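Long-range contacts in poly(ADP-ribose) glycohydrolase (PDB 3SII), which probably hydrolyses the ribose-ribose glycosidic bonds of poly(ADP-ribose), using a macrodomain-type catalytic fold: residues Ile67-Glu72 / Val253-Trp258; Asn93-Glu98 / Ala110-Leu115. All coordinates share one frame; numbering follows the deposited sequence.

Contact 1: residues Ile67-Glu72 / Val253-Trp258; sequences IEVTEE and VVFAVW. With A1R (5'-O-[(S)-{[(S)-{[(2R,3R,4S)-3,4-dihydroxypyrrolidin-2-yl]methoxy}(hydroxy)phosphoryl]oxy}(hydroxy)phosphoryl]adenosine), chain B.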
ATOM      1  N   ILE A  67       7.506 -12.980  11.169  1.00 16.44           N
ATOM      2  CA  ILE A  67       6.782 -12.955   9.901  1.00 17.93           C
ATOM      3  C   ILE A  67       5.457 -13.698  10.061  1.00 18.71           C
ATOM      4  O   ILE A  67       5.430 -14.854  10.499  1.00 22.73           O
ATOM      5  CB  ILE A  67       7.619 -13.539   8.746  1.00 20.22           C
ATOM      6  CG1 ILE A  67       8.875 -12.692   8.529  1.00 23.58           C
ATOM      7  CG2 ILE A  67       6.800 -13.602   7.464  1.00 20.11           C
ATOM      8  CD1 ILE A  67       9.733 -13.147   7.358  1.00 25.54           C
ATOM      9  N   GLU A  68       4.358 -13.017   9.748  1.00 17.44           N
ATOM     10  CA  GLU A  68       3.023 -13.598   9.861  1.00 19.19           C
ATOM     11  C   GLU A  68       2.324 -13.521   8.517  1.00 15.44           C
ATOM     12  O   GLU A  68       2.442 -12.524   7.818  1.00 16.36           O
ATOM     13  CB  GLU A  68       2.151 -12.810  10.853  1.00 22.52           C
ATOM     14  CG  GLU A  68       2.589 -12.805  12.313  1.00 30.82           C
ATOM     15  CD  GLU A  68       1.631 -12.008  13.200  1.00 33.60           C
ATOM     16  OE1 GLU A  68       1.291 -10.857  12.850  1.00 24.39           O
ATOM     17  OE2 GLU A  68       1.209 -12.536  14.250  1.00 49.28           O
ATOM     18  N   VAL A  69       1.570 -14.557   8.177  1.00 15.20           N
ATOM     19  CA  VAL A  69       0.596 -14.470   7.090  1.00 13.68           C
ATOM     20  C   VAL A  69      -0.797 -14.554   7.696  1.00 15.62           C
ATOM     21  O   VAL A  69      -1.077 -15.459   8.489  1.00 17.40           O
ATOM     22  CB  VAL A  69       0.774 -15.596   6.053  1.00 17.59           C
ATOM     23  CG1 VAL A  69      -0.246 -15.443   4.924  1.00 17.45           C
ATOM     24  CG2 VAL A  69       2.181 -15.573   5.488  1.00 17.52           C
ATOM     25  N   THR A  70      -1.667 -13.606   7.348  1.00 14.42           N
ATOM     26  CA  THR A  70      -3.028 -13.565   7.884  1.00 14.54           C
ATOM     27  C   THR A  70      -4.015 -13.295   6.760  1.00 13.78           C
ATOM     28  O   THR A  70      -3.606 -12.911   5.655  1.00 14.26           O
ATOM     29  CB  THR A  70      -3.200 -12.462   8.949  1.00 16.17           C
ATOM     30  OG1 THR A  70      -3.181 -11.175   8.317  1.00 16.51           O
ATOM     31  CG2 THR A  70      -2.089 -12.536   9.992  1.00 21.79           C
ATOM     32  N   GLU A  71      -5.301 -13.497   7.043  1.00 14.96           N
ATOM     33  CA  GLU A  71      -6.373 -13.179   6.090  1.00 16.24           C
ATOM     34  C   GLU A  71      -6.947 -11.787   6.348  1.00 18.15           C
ATOM     35  O   GLU A  71      -8.031 -11.434   5.863  1.00 19.50           O
ATOM     36  CB  GLU A  71      -7.490 -14.223   6.160  1.00 21.15           C
ATOM     37  CG  GLU A  71      -7.043 -15.632   5.811  1.00 32.39           C
ATOM     38  CD  GLU A  71      -8.206 -16.606   5.754  1.00 42.38           C
ATOM     39  OE1 GLU A  71      -9.216 -16.283   5.097  1.00 49.97           O
ATOM     40  OE2 GLU A  71      -8.112 -17.688   6.370  1.00 41.11           O
ATOM     41  N   GLU A  72      -6.208 -11.004   7.123  1.00 13.60           N
ATOM     42  CA  GLU A  72      -6.566  -9.619   7.389  1.00 14.50           C
ATOM     43  C   GLU A  72      -6.498  -8.748   6.142  1.00 13.41           C
ATOM     44  O   GLU A  72      -5.671  -8.968   5.254  1.00 12.82           O
ATOM     45  CB  GLU A  72      -5.608  -9.030   8.424  1.00 14.32           C
ATOM     46  CG  GLU A  72      -5.777  -9.546   9.838  1.00 16.51           C
ATOM     47  CD  GLU A  72      -4.635  -9.115  10.732  1.00 17.62           C
ATOM     48  OE1 GLU A  72      -3.465  -9.333  10.344  1.00 17.74           O
ATOM     49  OE2 GLU A  72      -4.898  -8.540  11.812  1.00 21.06           O
ATOM     50  N   VAL A 253       6.857  -8.346  10.068  1.00 10.77           N
ATOM     51  CA  VAL A 253       6.303  -8.204   8.732  1.00  8.75           C
ATOM     52  C   VAL A 253       5.060  -9.053   8.674  1.00 10.49           C
ATOM     53  O   VAL A 253       5.112 -10.253   8.977  1.00 12.80           O
ATOM     54  CB  VAL A 253       7.277  -8.675   7.640  1.00  8.84           C
ATOM     55  CG1 VAL A 253       6.610  -8.618   6.254  1.00 10.18           C
ATOM     56  CG2 VAL A 253       8.548  -7.845   7.663  1.00 13.42           C
ATOM     57  N   VAL A 254       3.940  -8.435   8.316  1.00 10.53           N
ATOM     58  CA  VAL A 254       2.684  -9.157   8.167  1.00  9.74           C
ATOM     59  C   VAL A 254       2.318  -9.176   6.693  1.00  9.68           C
ATOM     60  O   VAL A 254       2.286  -8.133   6.046  1.00 10.54           O
ATOM     61  CB  VAL A 254       1.532  -8.492   8.950  1.00 10.83           C
ATOM     62  CG1 VAL A 254       0.215  -9.271   8.727  1.00 13.84           C
ATOM     63  CG2 VAL A 254       1.858  -8.397  10.433  1.00 14.33           C
ATOM     64  N   PHE A 255       2.085 -10.367   6.151  1.00  9.69           N
ATOM     65  CA  PHE A 255       1.490 -10.481   4.830  1.00  8.40           C
ATOM     66  C   PHE A 255       0.002 -10.627   5.053  1.00 11.82           C
ATOM     67  O   PHE A 255      -0.496 -11.715   5.359  1.00 12.37           O
ATOM     68  CB  PHE A 255       2.089 -11.660   4.063  1.00 11.13           C
ATOM     69  CG  PHE A 255       3.556 -11.487   3.763  1.00 11.21           C
ATOM     70  CD1 PHE A 255       3.966 -10.718   2.682  1.00 10.23           C
ATOM     71  CD2 PHE A 255       4.515 -12.075   4.566  1.00 12.68           C
ATOM     72  CE1 PHE A 255       5.321 -10.542   2.400  1.00 11.45           C
ATOM     73  CE2 PHE A 255       5.877 -11.906   4.299  1.00 15.39           C
ATOM     74  CZ  PHE A 255       6.281 -11.132   3.211  1.00 12.96           C
ATOM     75  N   ALA A 256      -0.692  -9.503   4.951  1.00  9.15           N
ATOM     76  CA  ALA A 256      -2.133  -9.457   5.158  1.00  8.90           C
ATOM     77  C   ALA A 256      -2.786  -9.636   3.798  1.00 10.04           C
ATOM     78  O   ALA A 256      -2.742  -8.745   2.949  1.00 12.04           O
ATOM     79  CB  ALA A 256      -2.529  -8.128   5.795  1.00 10.49           C
ATOM     80  N   VAL A 257      -3.383 -10.805   3.589  1.00  9.63           N
ATOM     81  CA  VAL A 257      -3.934 -11.151   2.291  1.00 10.79           C
ATOM     82  C   VAL A 257      -5.406 -11.529   2.444  1.00 12.28           C
ATOM     83  O   VAL A 257      -5.747 -12.651   2.864  1.00 14.96           O
ATOM     84  CB  VAL A 257      -3.156 -12.300   1.636  1.00 12.58           C
ATOM     85  CG1 VAL A 257      -3.639 -12.484   0.198  1.00 14.18           C
ATOM     86  CG2 VAL A 257      -1.649 -12.014   1.682  1.00 13.61           C
ATOM     87  N   TRP A 258      -6.268 -10.572   2.110  1.00 12.65           N
ATOM     88  CA  TRP A 258      -7.716 -10.735   2.158  1.00 13.10           C
ATOM     89  C   TRP A 258      -8.206 -11.042   0.745  1.00 14.42           C
ATOM     90  O   TRP A 258      -8.271 -10.150  -0.104  1.00 13.80           O
ATOM     91  CB  TRP A 258      -8.362  -9.445   2.671  1.00 16.18           C
ATOM     92  CG  TRP A 258      -9.856  -9.500   2.707  1.00 15.65           C
ATOM     93  CD1 TRP A 258     -10.623 -10.373   3.424  1.00 21.56           C
ATOM     94  CD2 TRP A 258     -10.767  -8.658   1.996  1.00 14.60           C
ATOM     95  NE1 TRP A 258     -11.956 -10.122   3.207  1.00 28.69           N
ATOM     96  CE2 TRP A 258     -12.073  -9.072   2.332  1.00 23.13           C
ATOM     97  CE3 TRP A 258     -10.610  -7.586   1.111  1.00 24.13           C
ATOM     98  CZ2 TRP A 258     -13.211  -8.462   1.810  1.00 21.86           C
ATOM     99  CZ3 TRP A 258     -11.743  -6.978   0.592  1.00 23.87           C
ATOM    100  CH2 TRP A 258     -13.028  -7.416   0.946  1.00 24.11           C
TER
HETATM  101  N1  A1R B1001      -6.231  -6.099   2.011  1.00  9.96           N
HETATM  102  C2  A1R B1001      -5.381  -7.145   1.780  1.00 11.98           C
HETATM  103  N3  A1R B1001      -5.415  -7.866   0.625  1.00 10.13           N
HETATM  104  C4  A1R B1001      -6.336  -7.464  -0.234  1.00 11.52           C
HETATM  105  C5  A1R B1001      -7.239  -6.411  -0.109  1.00 11.06           C
HETATM  106  C6  A1R B1001      -7.144  -5.730   1.088  1.00 11.23           C
HETATM  107  N6  A1R B1001      -8.016  -4.637   1.384  1.00 13.96           N
HETATM  108  N7  A1R B1001      -8.034  -6.312  -1.244  1.00 13.88           N
HETATM  109  C8  A1R B1001      -7.608  -7.295  -2.060  1.00 14.19           C
HETATM  110  N9  A1R B1001      -6.582  -8.032  -1.499  1.00 13.24           N
HETATM  111  C1' A1R B1001      -5.849  -9.150  -2.067  1.00 13.17           C
HETATM  112  C2' A1R B1001      -6.595  -9.901  -3.116  1.00 12.99           C
HETATM  113  O2' A1R B1001      -6.281 -11.251  -3.059  1.00 14.53           O
HETATM  114  C3' A1R B1001      -6.108  -9.313  -4.383  1.00 13.87           C
HETATM  115  O3' A1R B1001      -6.135 -10.220  -5.430  1.00 15.90           O
HETATM  116  O4' A1R B1001      -4.671  -8.687  -2.677  1.00 14.01           O
HETATM  117  C4' A1R B1001      -4.709  -8.930  -4.059  1.00 15.82           C
HETATM  118  C5' A1R B1001      -4.230  -7.755  -4.884  1.00 19.75           C
HETATM  119  O5' A1R B1001      -5.057  -6.650  -4.697  1.00 18.76           O
HETATM  120  PA  A1R B1001      -5.321  -5.619  -5.892  1.00 18.69           P
HETATM  121  O1A A1R B1001      -5.949  -4.439  -5.206  1.00 16.32           O
HETATM  122  O2A A1R B1001      -6.131  -6.164  -7.016  1.00 27.73           O
HETATM  123  O3A A1R B1001      -3.865  -5.194  -6.355  1.00 18.11           O
HETATM  124  PB  A1R B1001      -3.251  -5.051  -7.827  1.00 20.94           P
HETATM  125  O1B A1R B1001      -3.239  -6.357  -8.585  1.00 17.02           O
HETATM  126  O2B A1R B1001      -1.864  -4.504  -7.641  1.00 21.41           O
HETATM  127  O5N A1R B1001      -4.189  -4.087  -8.649  1.00 31.19           O
HETATM  128  C5N A1R B1001      -4.033  -2.701  -8.606  1.00 37.95           C
HETATM  129  N4N A1R B1001      -5.965  -2.049  -8.534  1.00 25.58           N
HETATM  130  C1N A1R B1001      -6.425  -0.925  -7.730  1.00 34.00           C
HETATM  131  O2N A1R B1001      -5.853   1.353  -8.053  1.00 25.30           O
HETATM  132  C2N A1R B1001      -5.340   0.102  -7.828  1.00 26.60           C
HETATM  133  O3N A1R B1001      -4.974  -0.153 -10.166  1.00 32.85           O
HETATM  134  C3N A1R B1001      -4.459  -0.414  -8.906  1.00 27.84           C
HETATM  135  C4N A1R B1001      -4.619  -1.813  -9.274  1.00 29.49           C
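Parallel strands 66-70 and 252-256 lie side by side at one margin of the mixed sheet of this macrodomain-type fold, I67 paired with V253 and T70 with A256, and their C-terminal ends run out beside the adenine of the bound ADP-ribose analogue A1R. The ladder is regular: E68 N donates to V253 O at 3.0 Å, E68 O receives F255 N at 2.7 Å, and T70 uses its N toward F255 O and its O toward V257 N. Side chains alternate between two helical layers. On the face of I67, V69 and F255, the methyl I67 CG2 meets the F255 ring at its edge, 3.7 Å from CE2; V253 CG1 of the same strand lies over one ring face near the rim, and F270 and F274 add further aromatic contacts. On the other face, next to helix 74-84, V254 splits its methyls between two polar neighbours, CG2 3.5 Å from E68 OE1 and CG1 3.9 Å from T70 OG1. R80 forms salt bridges with both E68 and E72, probably balancing their charges. With chi1 72°, T70 OG1 sits between its own backbone N and carbonyl carbon, where it accepts E72 N, an ST turn. The same hydroxyl donates to E72 OE1 at 2.8 Å, on the lone pair directed away from OE2. Beyond the strand, the W258 ring turns its edge to the adenine, with W258 CE3 3.7 Å from A1R N7.

Contact 2: residues Asn93-Glu98 / Ala110-Leu115; sequences NFASAE and AQEEGL. With A1R (5'-O-[(S)-{[(S)-{[(2R,3R,4S)-3,4-dihydroxypyrrolidin-2-yl]methoxy}(hydroxy)phosphoryl]oxy}(hydroxy)phosphoryl]adenosine), chain B.
The carboxamide of Q111 lies flat on one face of the F94 ring, the two planes 11° apart, with Q111 NE2 over the ring centre and 3.7 Å above its plane. At the ring's edge, near its plane, is O5' of the ligand A1R. Q111 reaches this place by a bend at chi2, which folds its amide back across the ring. Its OE1 then accepts F94 N at 2.9 Å, from a donor tilted 27° out of the carbonyl plane, while NE2 is taken by L92 O and T74 OG1; bonds at both ends thus fix the rotation of the amide. The N93 amide and the E112 carboxylate are turned 66° against each other: N93 ND2 sends an in-plane N-H to E112 OE2 at 3.2 Å, arriving from above the carboxylate plane, and also bonds to T174 OG1. N93 OD1, by contrast, is buried without a polar partner, against E112 CB and L115 CD1. These side chains join strand 90-94 and the loop after it to the first turn of helix 111-118. Q111, E112 and E113 form the QEE run of the PARG signature, probably catalytic, and here it lines the diphosphate and dihydroxypyrrolidine of A1R. E112 runs out extended, and its OE1 takes S96 N at 2.7 Å on the syn side but well out of the carboxylate plane. The same oxygen accepts the ligand hydroxyl O2N at 2.8 Å, so S96 helps to position a ligand-binding carboxylate. OE2 has further donors in G101 N and a water shared with S96 O. At the helix start, Q111 N donates to phosphate oxygen O1A at 2.8 Å, and a second water ties that oxygen to F94 O and E112 N.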
ATOM      1  N   ASN A  93       0.809   0.157  -0.401  1.00  7.15           N
ATOM      2  CA  ASN A  93      -0.362   0.463  -1.221  1.00  7.56           C
ATOM      3  C   ASN A  93      -0.150  -0.172  -2.593  1.00 10.38           C
ATOM      4  O   ASN A  93       0.843   0.133  -3.268  1.00  9.03           O
ATOM      5  CB  ASN A  93      -0.494   1.992  -1.344  1.00  7.14           C
ATOM      6  CG  ASN A  93      -1.563   2.410  -2.328  1.00  8.20           C
ATOM      7  OD1 ASN A  93      -2.467   1.638  -2.639  1.00 11.79           O
ATOM      8  ND2 ASN A  93      -1.453   3.632  -2.841  1.00  8.05           N
ATOM      9  N   PHE A  94      -1.066  -1.071  -2.982  1.00 10.10           N
ATOM     10  CA  PHE A  94      -0.981  -1.768  -4.267  1.00 11.00           C
ATOM     11  C   PHE A  94      -1.480  -0.800  -5.333  1.00 11.01           C
ATOM     12  O   PHE A  94      -2.643  -0.843  -5.759  1.00 11.26           O
ATOM     13  CB  PHE A  94      -1.840  -3.041  -4.270  1.00 11.59           C
ATOM     14  CG  PHE A  94      -1.554  -4.007  -3.132  1.00 11.44           C
ATOM     15  CD1 PHE A  94      -0.370  -3.959  -2.406  1.00 11.73           C
ATOM     16  CD2 PHE A  94      -2.480  -5.000  -2.822  1.00 11.99           C
ATOM     17  CE1 PHE A  94      -0.124  -4.857  -1.374  1.00 11.13           C
ATOM     18  CE2 PHE A  94      -2.238  -5.904  -1.799  1.00 10.49           C
ATOM     19  CZ  PHE A  94      -1.054  -5.834  -1.071  1.00 10.08           C
ATOM     20  N   ALA A  95      -0.579   0.073  -5.757  1.00 10.13           N
ATOM     21  CA  ALA A  95      -0.953   1.333  -6.379  1.00 10.77           C
ATOM     22  C   ALA A  95      -1.290   1.249  -7.850  1.00 10.62           C
ATOM     23  O   ALA A  95      -0.693   0.471  -8.605  1.00 12.54           O
ATOM     24  CB  ALA A  95       0.158   2.346  -6.183  1.00 13.14           C
ATOM     25  N   SER A  96      -2.230   2.096  -8.250  1.00 10.54           N
ATOM     26  CA  SER A  96      -2.368   2.484  -9.646  1.00  9.77           C
ATOM     27  C   SER A  96      -1.190   3.358 -10.032  1.00 11.51           C
ATOM     28  O   SER A  96      -0.741   4.199  -9.254  1.00 12.30           O
ATOM     29  CB  SER A  96      -3.657   3.271  -9.837  1.00 13.48           C
ATOM     30  OG  SER A  96      -3.734   3.821 -11.151  1.00 14.45           O
ATOM     31  N   ALA A  97      -0.688   3.161 -11.242  1.00 10.84           N
ATOM     32  CA  ALA A  97       0.381   3.993 -11.759  1.00 13.41           C
ATOM     33  C   ALA A  97      -0.172   5.311 -12.278  1.00 13.80           C
ATOM     34  O   ALA A  97       0.571   6.279 -12.428  1.00 16.04           O
ATOM     35  CB  ALA A  97       1.102   3.265 -12.884  1.00 12.50           C
ATOM     36  N   GLU A  98      -1.478   5.341 -12.528  1.00 13.79           N
ATOM     37  CA  GLU A  98      -2.087   6.396 -13.339  1.00 17.15           C
ATOM     38  C   GLU A  98      -3.082   7.309 -12.605  1.00 17.74           C
ATOM     39  O   GLU A  98      -3.275   8.459 -13.009  1.00 16.74           O
ATOM     40  CB  GLU A  98      -2.751   5.774 -14.567  1.00 21.16           C
ATOM     41  CG  GLU A  98      -1.758   5.060 -15.476  1.00 28.72           C
ATOM     42  CD  GLU A  98      -2.401   4.521 -16.735  1.00 46.87           C
ATOM     43  OE1 GLU A  98      -3.613   4.215 -16.699  1.00 49.98           O
ATOM     44  OE2 GLU A  98      -1.696   4.409 -17.761  1.00 51.38           O
ATOM     45  N   ALA A 110     -10.924  -2.512  -4.867  1.00 15.42           N
ATOM     46  CA  ALA A 110      -9.610  -3.148  -4.834  1.00 12.82           C
ATOM     47  C   ALA A 110      -8.864  -2.594  -3.625  1.00 13.26           C
ATOM     48  O   ALA A 110      -9.399  -1.761  -2.889  1.00 12.87           O
ATOM     49  CB  ALA A 110      -8.849  -2.884  -6.132  1.00 15.28           C
ATOM     50  N   GLN A 111      -7.639  -3.049  -3.391  1.00 11.39           N
ATOM     51  CA  GLN A 111      -6.962  -2.671  -2.143  1.00  9.37           C
ATOM     52  C   GLN A 111      -6.708  -1.166  -2.023  1.00  9.80           C
ATOM     53  O   GLN A 111      -6.982  -0.563  -0.976  1.00 10.89           O
ATOM     54  CB  GLN A 111      -5.667  -3.471  -1.968  1.00  9.54           C
ATOM     55  CG  GLN A 111      -4.999  -3.283  -0.618  1.00 10.66           C
ATOM     56  CD  GLN A 111      -3.730  -2.455  -0.703  1.00 11.58           C
ATOM     57  OE1 GLN A 111      -3.522  -1.703  -1.659  1.00 10.76           O
ATOM     58  NE2 GLN A 111      -2.855  -2.607   0.290  1.00  9.48           N
ATOM     59  N   GLU A 112      -6.184  -0.549  -3.077  1.00  9.92           N
ATOM     60  CA  GLU A 112      -5.880   0.880  -3.006  1.00 10.25           C
ATOM     61  C   GLU A 112      -7.139   1.708  -2.782  1.00 11.53           C
ATOM     62  O   GLU A 112      -7.147   2.657  -1.991  1.00 11.85           O
ATOM     63  CB  GLU A 112      -5.156   1.374  -4.258  1.00 11.24           C
ATOM     64  CG  GLU A 112      -4.991   2.899  -4.230  1.00 11.96           C
ATOM     65  CD  GLU A 112      -4.147   3.455  -5.357  1.00 12.89           C
ATOM     66  OE1 GLU A 112      -4.160   2.882  -6.464  1.00 16.79           O
ATOM     67  OE2 GLU A 112      -3.489   4.496  -5.134  1.00 13.33           O
ATOM     68  N   GLU A 113      -8.201   1.359  -3.500  1.00 11.40           N
ATOM     69  CA  GLU A 113      -9.467   2.065  -3.368  1.00 10.76           C
ATOM     70  C   GLU A 113      -9.973   2.024  -1.923  1.00 12.47           C
ATOM     71  O   GLU A 113     -10.470   3.028  -1.397  1.00 13.45           O
ATOM     72  CB  GLU A 113     -10.497   1.478  -4.334  1.00 14.84           C
ATOM     73  CG  GLU A 113     -10.285   1.905  -5.779  1.00 15.55           C
ATOM     74  CD  GLU A 113      -9.328   1.020  -6.562  1.00 21.64           C
ATOM     75  OE1 GLU A 113      -8.575   0.235  -5.947  1.00 23.46           O
ATOM     76  OE2 GLU A 113      -9.327   1.121  -7.808  1.00 19.27           O
ATOM     77  N   GLY A 114      -9.846   0.865  -1.283  1.00 10.32           N
ATOM     78  CA  GLY A 114     -10.195   0.737   0.125  1.00 12.33           C
ATOM     79  C   GLY A 114      -9.365   1.657   1.016  1.00 11.44           C
ATOM     80  O   GLY A 114      -9.888   2.284   1.938  1.00 13.42           O
ATOM     81  N   LEU A 115      -8.063   1.743   0.749  1.00 10.71           N
ATOM     82  CA  LEU A 115      -7.203   2.648   1.505  1.00 11.58           C
ATOM     83  C   LEU A 115      -7.682   4.086   1.296  1.00 12.00           C
ATOM     84  O   LEU A 115      -7.800   4.854   2.255  1.00 11.51           O
ATOM     85  CB  LEU A 115      -5.741   2.514   1.063  1.00 10.52           C
ATOM     86  CG  LEU A 115      -5.104   1.133   1.187  1.00 11.85           C
ATOM     87  CD1 LEU A 115      -3.654   1.211   0.757  1.00 10.27           C
ATOM     88  CD2 LEU A 115      -5.225   0.591   2.622  1.00 10.69           C
TER
HETATM   89  N1  A1R B1001      -6.231  -6.099   2.011  1.00  9.96           N
HETATM   90  C2  A1R B1001      -5.381  -7.145   1.780  1.00 11.98           C
HETATM   91  N3  A1R B1001      -5.415  -7.866   0.625  1.00 10.13           N
HETATM   92  C4  A1R B1001      -6.336  -7.464  -0.234  1.00 11.52           C
HETATM   93  C5  A1R B1001      -7.239  -6.411  -0.109  1.00 11.06           C
HETATM   94  C6  A1R B1001      -7.144  -5.730   1.088  1.00 11.23           C
HETATM   95  N6  A1R B1001      -8.016  -4.637   1.384  1.00 13.96           N
HETATM   96  N7  A1R B1001      -8.034  -6.312  -1.244  1.00 13.88           N
HETATM   97  C8  A1R B1001      -7.608  -7.295  -2.060  1.00 14.19           C
HETATM   98  N9  A1R B1001      -6.582  -8.032  -1.499  1.00 13.24           N
HETATM   99  C1' A1R B1001      -5.849  -9.150  -2.067  1.00 13.17           C
HETATM  100  C2' A1R B1001      -6.595  -9.901  -3.116  1.00 12.99           C
HETATM  101  O2' A1R B1001      -6.281 -11.251  -3.059  1.00 14.53           O
HETATM  102  C3' A1R B1001      -6.108  -9.313  -4.383  1.00 13.87           C
HETATM  103  O3' A1R B1001      -6.135 -10.220  -5.430  1.00 15.90           O
HETATM  104  O4' A1R B1001      -4.671  -8.687  -2.677  1.00 14.01           O
HETATM  105  C4' A1R B1001      -4.709  -8.930  -4.059  1.00 15.82           C
HETATM  106  C5' A1R B1001      -4.230  -7.755  -4.884  1.00 19.75           C
HETATM  107  O5' A1R B1001      -5.057  -6.650  -4.697  1.00 18.76           O
HETATM  108  PA  A1R B1001      -5.321  -5.619  -5.892  1.00 18.69           P
HETATM  109  O1A A1R B1001      -5.949  -4.439  -5.206  1.00 16.32           O
HETATM  110  O2A A1R B1001      -6.131  -6.164  -7.016  1.00 27.73           O
HETATM  111  O3A A1R B1001      -3.865  -5.194  -6.355  1.00 18.11           O
HETATM  112  PB  A1R B1001      -3.251  -5.051  -7.827  1.00 20.94           P
HETATM  113  O1B A1R B1001      -3.239  -6.357  -8.585  1.00 17.02           O
HETATM  114  O2B A1R B1001      -1.864  -4.504  -7.641  1.00 21.41           O
HETATM  115  O5N A1R B1001      -4.189  -4.087  -8.649  1.00 31.19           O
HETATM  116  C5N A1R B1001      -4.033  -2.701  -8.606  1.00 37.95           C
HETATM  117  N4N A1R B1001      -5.965  -2.049  -8.534  1.00 25.58           N
HETATM  118  C1N A1R B1001      -6.425  -0.925  -7.730  1.00 34.00           C
HETATM  119  O2N A1R B1001      -5.853   1.353  -8.053  1.00 25.30           O
HETATM  120  C2N A1R B1001      -5.340   0.102  -7.828  1.00 26.60           C
HETATM  121  O3N A1R B1001      -4.974  -0.153 -10.166  1.00 32.85           O
HETATM  122  C3N A1R B1001      -4.459  -0.414  -8.906  1.00 27.84           C
HETATM  123  C4N A1R B1001      -4.619  -1.813  -9.274  1.00 29.49           C
HETATM  124  O   HOH W   1      -5.140  -1.993  -5.337  1.00 13.66           O
HETATM  125  O   HOH W   2      -1.592   5.472  -6.808  1.00 12.54           O

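Overall arrangement
Both contacts involve the seven-stranded mixed sheet and touch A1R, contact 1 chiefly at the adenine, contact 2 mainly at the diphosphate and dihydroxypyrrolidine, with Q111 also beside the adenine; their centres lie about 17 Å apart. Contact 1 joins an outermost strand to its inner neighbour and is partly buried; main-chain hydrogen bonds and apolar packing dominate. Contact 2 is fully buried nearer the centre of the chain, where side-chain amides and a carboxylate knit a central strand with its following loop to a helix; a main-chain N-H and a water take the phosphate, the carboxylate the dihydroxypyrrolidine. T74, just after segment 67-72, bonds to Q111 and the ligand, linking the two regions.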